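Local coordinates for protein extracellular serine protease (Aeromonas sobria, PDB 3WQB) that cleaves peptide bonds after paired basic residues as a calcium-binding subtilisin-like serine protease of the furin subfamily, and probably acts as a secreted virulence factor on host plasma proteins, at residues P439-N444 / T464-P469; V475-S480 / W588-L593. The protein carries 1 engineered substitution. All coordinates share one frame; numbering follows the deposited sequence.

Contact 1 of 2, residues P439-N444 / T464-P469; sequences PWQKIN and TRIATP
Ile443 and Thr464 supply the apolar half of this contact. The end of the isoleucine chain comes obliquely against the threonine, with Ile443 CD1 3.6 Å from Thr464 CB. The same methyl also reaches the threonine methyl, Ile443 CD1 to Thr464 CG2 being 3.8 Å, while CG1 lies behind it against CB. A methyl group also reaches the glutamine further along the pair, Ile466 CD1 lying 3.7 Å from Gln441 CD.

Polar groups also meet around the end of Gln441. Its chain is extended beyond CG, with CD anti to CA (chi2 -166°), which carries CD across the gap towards strand 464-466. There it arrives beside the backbone carbonyl of Arg465, Gln441 CD standing 3.7 Å from Arg465 O, with the hydroxyl of Thr464 also close by. Thr464 holds OG1 anti to its backbone N (chi1 -169°), which turns the hydroxyl towards the glutamine.

Backbone pairing, by contrast, is directed elsewhere. Strands 441-444 and 464-466 run nearly antiparallel, at 166°, but their axes approach only to 8.7 Å, too far apart for neighbours in one sheet. Gln441 and Ile443 make backbone hydrogen bonds instead with Leu590 and Trp588, whereas Thr464 and Ile466 make theirs with Trp547 and Gly545. The two strands, which belong to different sheets, thus meet through side chains, with the Arg465 carbonyl taking part. Ile466 is buried, but most of the contact lies near the surface, and no other chain of the assembly touches either segment. Such a seam, in which strands from opposing antiparallel sheets meet through their side chains, is typical of the border of a beta-sandwich, here the jelly-roll P-domain of the furin-like proteases.

Contact 2 of 2, residues V475-S480 / W588-L593; sequences VQVMVS and WSLRVL
Val477 lays CG1 against the edge of the Trp588 indole, near the plane of the ring, with Val477 CG1 3.9 Å from Trp588 CE3. Its other methyl turns to Leu590, two residues on and on the same face of the sheet, where Val477 CG2 meets Leu590 CD1 at 3.9 Å. The indole comes within reach because Trp588 CG stands between the backbone N and the carbonyl carbon (chi1 69°), and its NE1 is hydrogen-bonded to Ser462 OG. Val475, Val479 and Val592 share this face, which packs on Trp547 and Leu549 of strand 545-553 in the opposing sheet.

Beneath these side chains the two strands run antiparallel at 172° and are joined by two hydrogen-bonded pairs, Gln476 with Arg591 and Met478 with Ser589. Arg591 N to Gln476 O measures 2.8 Å and is almost straight at the hydrogen; Met478 N to Ser589 O, at 3.0 Å, is more bent. In the jelly-roll P-domain this places them as adjacent strands within one sheet of the sandwich, one face turned to the core and the other partly to the protease domain.

On that second face Met478 CE touches Ser589 CB at 4.0 Å. Gln476 and Arg591 lie side by side and point the same way, their amide and guanidinium planes 23° apart. A water joins their ends: it donates to Gln476 OE1 at 2.7 Å and accepts from Arg591 NH1 at 2.8 Å, lying in the guanidinium plane at its edge. Leu593 CD1 comes across at 3.6 Å from Gln476 OE1. Arg591 NE is hydrogen-bonded to Leu438 O, and Gln476 NE2 to Ser251 O of the protease domain.

Overall arrangement
Both contacts belong to the P-domain, with centres about 9 Å apart, and follow in series: contact 1 closes before strand 471-482 opens contact 2. Strand 583-595 ties them together, lying between 436-444 and 471-482 in one antiparallel sheet and hydrogen-bonding to each. Contact 2 is therefore a pairing inside that sheet, buried and joining segments 108 residues apart, whereas contact 1 leads from the same sheet to strand 460-466 of the opposing one. Together they illustrate two ways of building a sandwich: backbone bonds unite strands within a layer, and side chains join the layers. Both lie away from the calcium sites and the catalytic centre.

Contact 1 of 2, residues P439-N444 / T464-P469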
loop_
_atom_site.group_PDB
_atom_site.type_symbol
_atom_site.label_atom_id
_atom_site.label_comp_id
_atom_site.label_asym_id
_atom_site.label_seq_id
_atom_site.Cartn_x
_atom_site.Cartn_y
_atom_site.Cartn_z
ATOM N N PRO A 439 -18.987 14.559 -7.220
ATOM C CA PRO A 439 -18.086 15.182 -8.181
ATOM C C PRO A 439 -16.949 15.917 -7.468
ATOM O O PRO A 439 -17.159 16.498 -6.399
ATOM C CB PRO A 439 -18.990 16.182 -8.911
ATOM C CG PRO A 439 -20.368 15.646 -8.739
ATOM C CD PRO A 439 -20.384 14.995 -7.393
ATOM N N TRP A 440 -15.757 15.862 -8.051
ATOM C CA TRP A 440 -14.632 16.663 -7.576
ATOM C C TRP A 440 -15.054 18.130 -7.545
ATOM O O TRP A 440 -15.714 18.619 -8.479
ATOM C CB TRP A 440 -13.433 16.516 -8.509
ATOM C CG TRP A 440 -12.658 15.240 -8.387
ATOM C CD1 TRP A 440 -12.743 14.152 -9.202
ATOM C CD2 TRP A 440 -11.648 14.934 -7.411
ATOM N NE1 TRP A 440 -11.867 13.181 -8.791
ATOM C CE2 TRP A 440 -11.173 13.637 -7.699
ATOM C CE3 TRP A 440 -11.112 15.624 -6.317
ATOM C CZ2 TRP A 440 -10.186 13.012 -6.928
ATOM C CZ3 TRP A 440 -10.120 15.010 -5.559
ATOM C CH2 TRP A 440 -9.669 13.717 -5.868
ATOM N N GLN A 441 -14.716 18.807 -6.451
ATOM C CA GLN A 441 -14.888 20.244 -6.333
ATOM C C GLN A 441 -13.509 20.868 -6.300
ATOM O O GLN A 441 -12.722 20.599 -5.382
ATOM C CB GLN A 441 -15.654 20.614 -5.064
ATOM C CG GLN A 441 -17.105 20.258 -5.135
ATOM C CD GLN A 441 -17.956 20.895 -4.053
ATOM O OE1 GLN A 441 -17.517 21.765 -3.275
ATOM N NE2 GLN A 441 -19.196 20.464 -4.000
ATOM N N LYS A 442 -13.219 21.685 -7.312
ATOM C CA LYS A 442 -11.915 22.334 -7.444
ATOM C C LYS A 442 -11.970 23.766 -6.937
ATOM O O LYS A 442 -12.898 24.519 -7.249
ATOM C CB LYS A 442 -11.422 22.294 -8.899
ATOM C CG LYS A 442 -9.996 22.822 -9.080
ATOM C CD LYS A 442 -9.390 22.402 -10.407
ATOM C CE LYS A 442 -7.920 22.792 -10.476
ATOM N NZ LYS A 442 -7.216 22.138 -11.619
ATOM N N ILE A 443 -10.956 24.134 -6.164
ATOM C CA ILE A 443 -10.835 25.474 -5.619
ATOM C C ILE A 443 -9.505 26.049 -6.088
ATOM O O ILE A 443 -8.445 25.625 -5.631
ATOM C CB ILE A 443 -10.898 25.474 -4.062
ATOM C CG1 ILE A 443 -12.144 24.734 -3.548
ATOM C CG2 ILE A 443 -10.856 26.899 -3.522
ATOM C CD1 ILE A 443 -11.935 23.251 -3.293
ATOM N N ASN A 444 -9.565 27.003 -7.014
ATOM C CA ASN A 444 -8.380 27.743 -7.419
ATOM C C ASN A 444 -8.147 28.886 -6.439
ATOM O O ASN A 444 -9.072 29.634 -6.120
ATOM C CB ASN A 444 -8.528 28.290 -8.843
ATOM C CG ASN A 444 -8.616 27.193 -9.889
ATOM O OD1 ASN A 444 -7.759 26.313 -9.961
ATOM N ND2 ASN A 444 -9.647 27.251 -10.713
ATOM N N THR A 464 -14.086 24.957 1.150
ATOM C CA THR A 464 -15.163 24.703 0.196
ATOM C C THR A 464 -16.352 24.093 0.924
ATOM O O THR A 464 -16.190 23.402 1.932
ATOM C CB THR A 464 -14.693 23.793 -0.975
ATOM O OG1 THR A 464 -15.681 23.773 -2.015
ATOM C CG2 THR A 464 -14.430 22.363 -0.513
ATOM N N ARG A 465 -17.550 24.344 0.414
ATOM C CA ARG A 465 -18.753 23.754 0.979
ATOM C C ARG A 465 -19.211 22.551 0.170
ATOM O O ARG A 465 -19.293 22.605 -1.058
ATOM C CB ARG A 465 -19.892 24.779 1.044
ATOM C CG ARG A 465 -21.131 24.233 1.732
ATOM C CD ARG A 465 -22.167 25.307 2.008
ATOM N NE ARG A 465 -23.329 24.742 2.700
ATOM C CZ ARG A 465 -24.420 24.255 2.113
ATOM N NH1 ARG A 465 -24.547 24.252 0.789
ATOM N NH2 ARG A 465 -25.395 23.759 2.866
ATOM N N ILE A 466 -19.509 21.466 0.877
ATOM C CA ILE A 466 -20.193 20.323 0.278
ATOM C C ILE A 466 -21.675 20.436 0.639
ATOM O O ILE A 466 -22.035 20.443 1.822
ATOM C CB ILE A 466 -19.587 18.976 0.781
ATOM C CG1 ILE A 466 -18.124 18.812 0.317
ATOM C CG2 ILE A 466 -20.473 17.785 0.386
ATOM C CD1 ILE A 466 -17.925 18.587 -1.174
ATOM N N ALA A 467 -22.532 20.536 -0.375
ATOM C CA ALA A 467 -23.959 20.774 -0.143
ATOM C C ALA A 467 -24.742 19.502 0.138
ATOM O O ALA A 467 -25.734 19.530 0.873
ATOM C CB ALA A 467 -24.572 21.505 -1.332
ATOM N N THR A 468 -24.282 18.398 -0.451
ATOM C CA THR A 468 -25.014 17.132 -0.459
ATOM C C THR A 468 -24.985 16.497 0.920
ATOM O O THR A 468 -23.906 16.358 1.519
ATOM C CB THR A 468 -24.422 16.132 -1.496
ATOM O OG1 THR A 468 -24.295 16.780 -2.767
ATOM C CG2 THR A 468 -25.314 14.903 -1.663
ATOM N N PRO A 469 -26.167 16.107 1.433
ATOM C CA PRO A 469 -26.138 15.268 2.611
ATOM C C PRO A 469 -25.574 13.919 2.195
ATOM O O PRO A 469 -26.067 13.288 1.252
ATOM C CB PRO A 469 -27.616 15.166 3.020
ATOM C CG PRO A 469 -28.380 15.405 1.774
ATOM C CD PRO A 469 -27.543 16.349 0.951
#

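Contact 2 of 2, residues V475-S480 / W588-L593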
loop_
_atom_site.group_PDB
_atom_site.type_symbol
_atom_site.label_atom_id
_atom_site.label_comp_id
_atom_site.label_asym_id
_atom_site.label_seq_id
_atom_site.Cartn_x
_atom_site.Cartn_y
_atom_site.Cartn_z
ATOM N N VAL A 475 -12.390 10.517 2.113
ATOM C CA VAL A 475 -12.214 11.729 1.319
ATOM C C VAL A 475 -10.885 11.689 0.583
ATOM O O VAL A 475 -9.859 11.265 1.142
ATOM C CB VAL A 475 -12.335 13.050 2.153
ATOM C CG1 VAL A 475 -13.723 13.188 2.752
ATOM C CG2 VAL A 475 -11.291 13.129 3.240
ATOM N N GLN A 476 -10.912 12.132 -0.669
ATOM C CA GLN A 476 -9.710 12.335 -1.454
ATOM C C GLN A 476 -9.514 13.816 -1.674
ATOM O O GLN A 476 -10.483 14.571 -1.844
ATOM C CB GLN A 476 -9.808 11.642 -2.808
ATOM C CG GLN A 476 -9.864 10.126 -2.726
ATOM C CD GLN A 476 -10.226 9.503 -4.049
ATOM O OE1 GLN A 476 -11.181 9.933 -4.699
ATOM N NE2 GLN A 476 -9.486 8.472 -4.451
ATOM N N VAL A 477 -8.251 14.219 -1.660
ATOM C CA VAL A 477 -7.855 15.594 -1.923
ATOM C C VAL A 477 -6.729 15.577 -2.949
ATOM O O VAL A 477 -5.825 14.735 -2.878
ATOM C CB VAL A 477 -7.397 16.296 -0.609
ATOM C CG1 VAL A 477 -6.637 17.572 -0.861
ATOM C CG2 VAL A 477 -8.582 16.589 0.286
ATOM N N MET A 478 -6.786 16.489 -3.917
ATOM C CA MET A 478 -5.626 16.758 -4.766
ATOM C C MET A 478 -5.131 18.147 -4.431
ATOM O O MET A 478 -5.940 19.041 -4.187
ATOM C CB MET A 478 -5.980 16.662 -6.248
ATOM C CG MET A 478 -6.253 15.238 -6.691
ATOM S SD MET A 478 -6.542 15.133 -8.460
ATOM C CE MET A 478 -8.065 16.060 -8.655
ATOM N N VAL A 479 -3.811 18.313 -4.376
ATOM C CA VAL A 479 -3.205 19.616 -4.042
ATOM C C VAL A 479 -2.177 20.023 -5.090
ATOM O O VAL A 479 -1.378 19.197 -5.557
ATOM C CB VAL A 479 -2.548 19.626 -2.624
ATOM C CG1 VAL A 479 -1.914 20.993 -2.328
ATOM C CG2 VAL A 479 -3.568 19.301 -1.556
ATOM N N SER A 480 -2.223 21.302 -5.456
ATOM C CA SER A 480 -1.202 21.915 -6.298
ATOM C C SER A 480 -0.669 23.142 -5.580
ATOM O O SER A 480 -1.438 23.977 -5.107
ATOM C CB SER A 480 -1.773 22.298 -7.664
ATOM O OG SER A 480 -2.189 21.126 -8.346
ATOM N N TRP A 588 -6.688 23.292 -4.854
ATOM C CA TRP A 588 -6.925 21.963 -4.331
ATOM C C TRP A 588 -8.293 21.505 -4.776
ATOM O O TRP A 588 -9.128 22.328 -5.168
ATOM C CB TRP A 588 -6.772 21.906 -2.809
ATOM C CG TRP A 588 -7.825 22.614 -2.013
ATOM C CD1 TRP A 588 -8.065 23.958 -1.975
ATOM C CD2 TRP A 588 -8.764 22.011 -1.115
ATOM N NE1 TRP A 588 -9.096 24.226 -1.118
ATOM C CE2 TRP A 588 -9.545 23.050 -0.573
ATOM C CE3 TRP A 588 -9.034 20.688 -0.734
ATOM C CZ2 TRP A 588 -10.563 22.814 0.353
ATOM C CZ3 TRP A 588 -10.040 20.453 0.191
ATOM C CH2 TRP A 588 -10.791 21.511 0.727
ATOM N N SER A 589 -8.511 20.196 -4.727
ATOM C CA SER A 589 -9.793 19.614 -5.078
ATOM C C SER A 589 -10.192 18.605 -4.014
ATOM O O SER A 589 -9.340 17.942 -3.426
ATOM C CB SER A 589 -9.727 18.936 -6.446
ATOM O OG SER A 589 -9.418 19.868 -7.459
ATOM N N LEU A 590 -11.495 18.499 -3.786
ATOM C CA LEU A 590 -12.052 17.611 -2.775
ATOM C C LEU A 590 -13.058 16.656 -3.390
ATOM O O LEU A 590 -13.958 17.082 -4.122
ATOM C CB LEU A 590 -12.740 18.433 -1.668
ATOM C CG LEU A 590 -13.453 17.670 -0.553
ATOM C CD1 LEU A 590 -12.476 16.822 0.269
ATOM C CD2 LEU A 590 -14.198 18.636 0.350
ATOM N N ARG A 591 -12.895 15.371 -3.085
ATOM C CA ARG A 591 -13.881 14.371 -3.452
ATOM C C ARG A 591 -14.340 13.613 -2.223
ATOM O O ARG A 591 -13.535 13.004 -1.508
ATOM C CB ARG A 591 -13.355 13.394 -4.508
ATOM C CG ARG A 591 -14.448 12.460 -4.989
ATOM C CD ARG A 591 -14.039 11.698 -6.206
ATOM N NE ARG A 591 -15.176 11.583 -7.106
ATOM C CZ ARG A 591 -15.155 10.957 -8.275
ATOM N NH1 ARG A 591 -14.045 10.366 -8.694
ATOM N NH2 ARG A 591 -16.256 10.924 -9.022
ATOM N N VAL A 592 -15.641 13.661 -1.966
ATOM C CA VAL A 592 -16.222 12.878 -0.885
ATOM C C VAL A 592 -16.799 11.563 -1.439
ATOM O O VAL A 592 -17.575 11.570 -2.399
ATOM C CB VAL A 592 -17.306 13.682 -0.140
ATOM C CG1 VAL A 592 -17.863 12.874 1.010
ATOM C CG2 VAL A 592 -16.734 14.988 0.397
ATOM N N LEU A 593 -16.397 10.443 -0.834
ATOM C CA LEU A 593 -16.921 9.116 -1.166
ATOM C C LEU A 593 -17.724 8.626 0.031
ATOM O O LEU A 593 -17.225 8.615 1.154
ATOM C CB LEU A 593 -15.767 8.149 -1.460
ATOM C CG LEU A 593 -14.853 8.530 -2.622
ATOM C CD1 LEU A 593 -13.680 9.362 -2.157
ATOM C CD2 LEU A 593 -14.366 7.253 -3.284
HETATM O O HOH W 1 -11.689 9.580 -7.359
#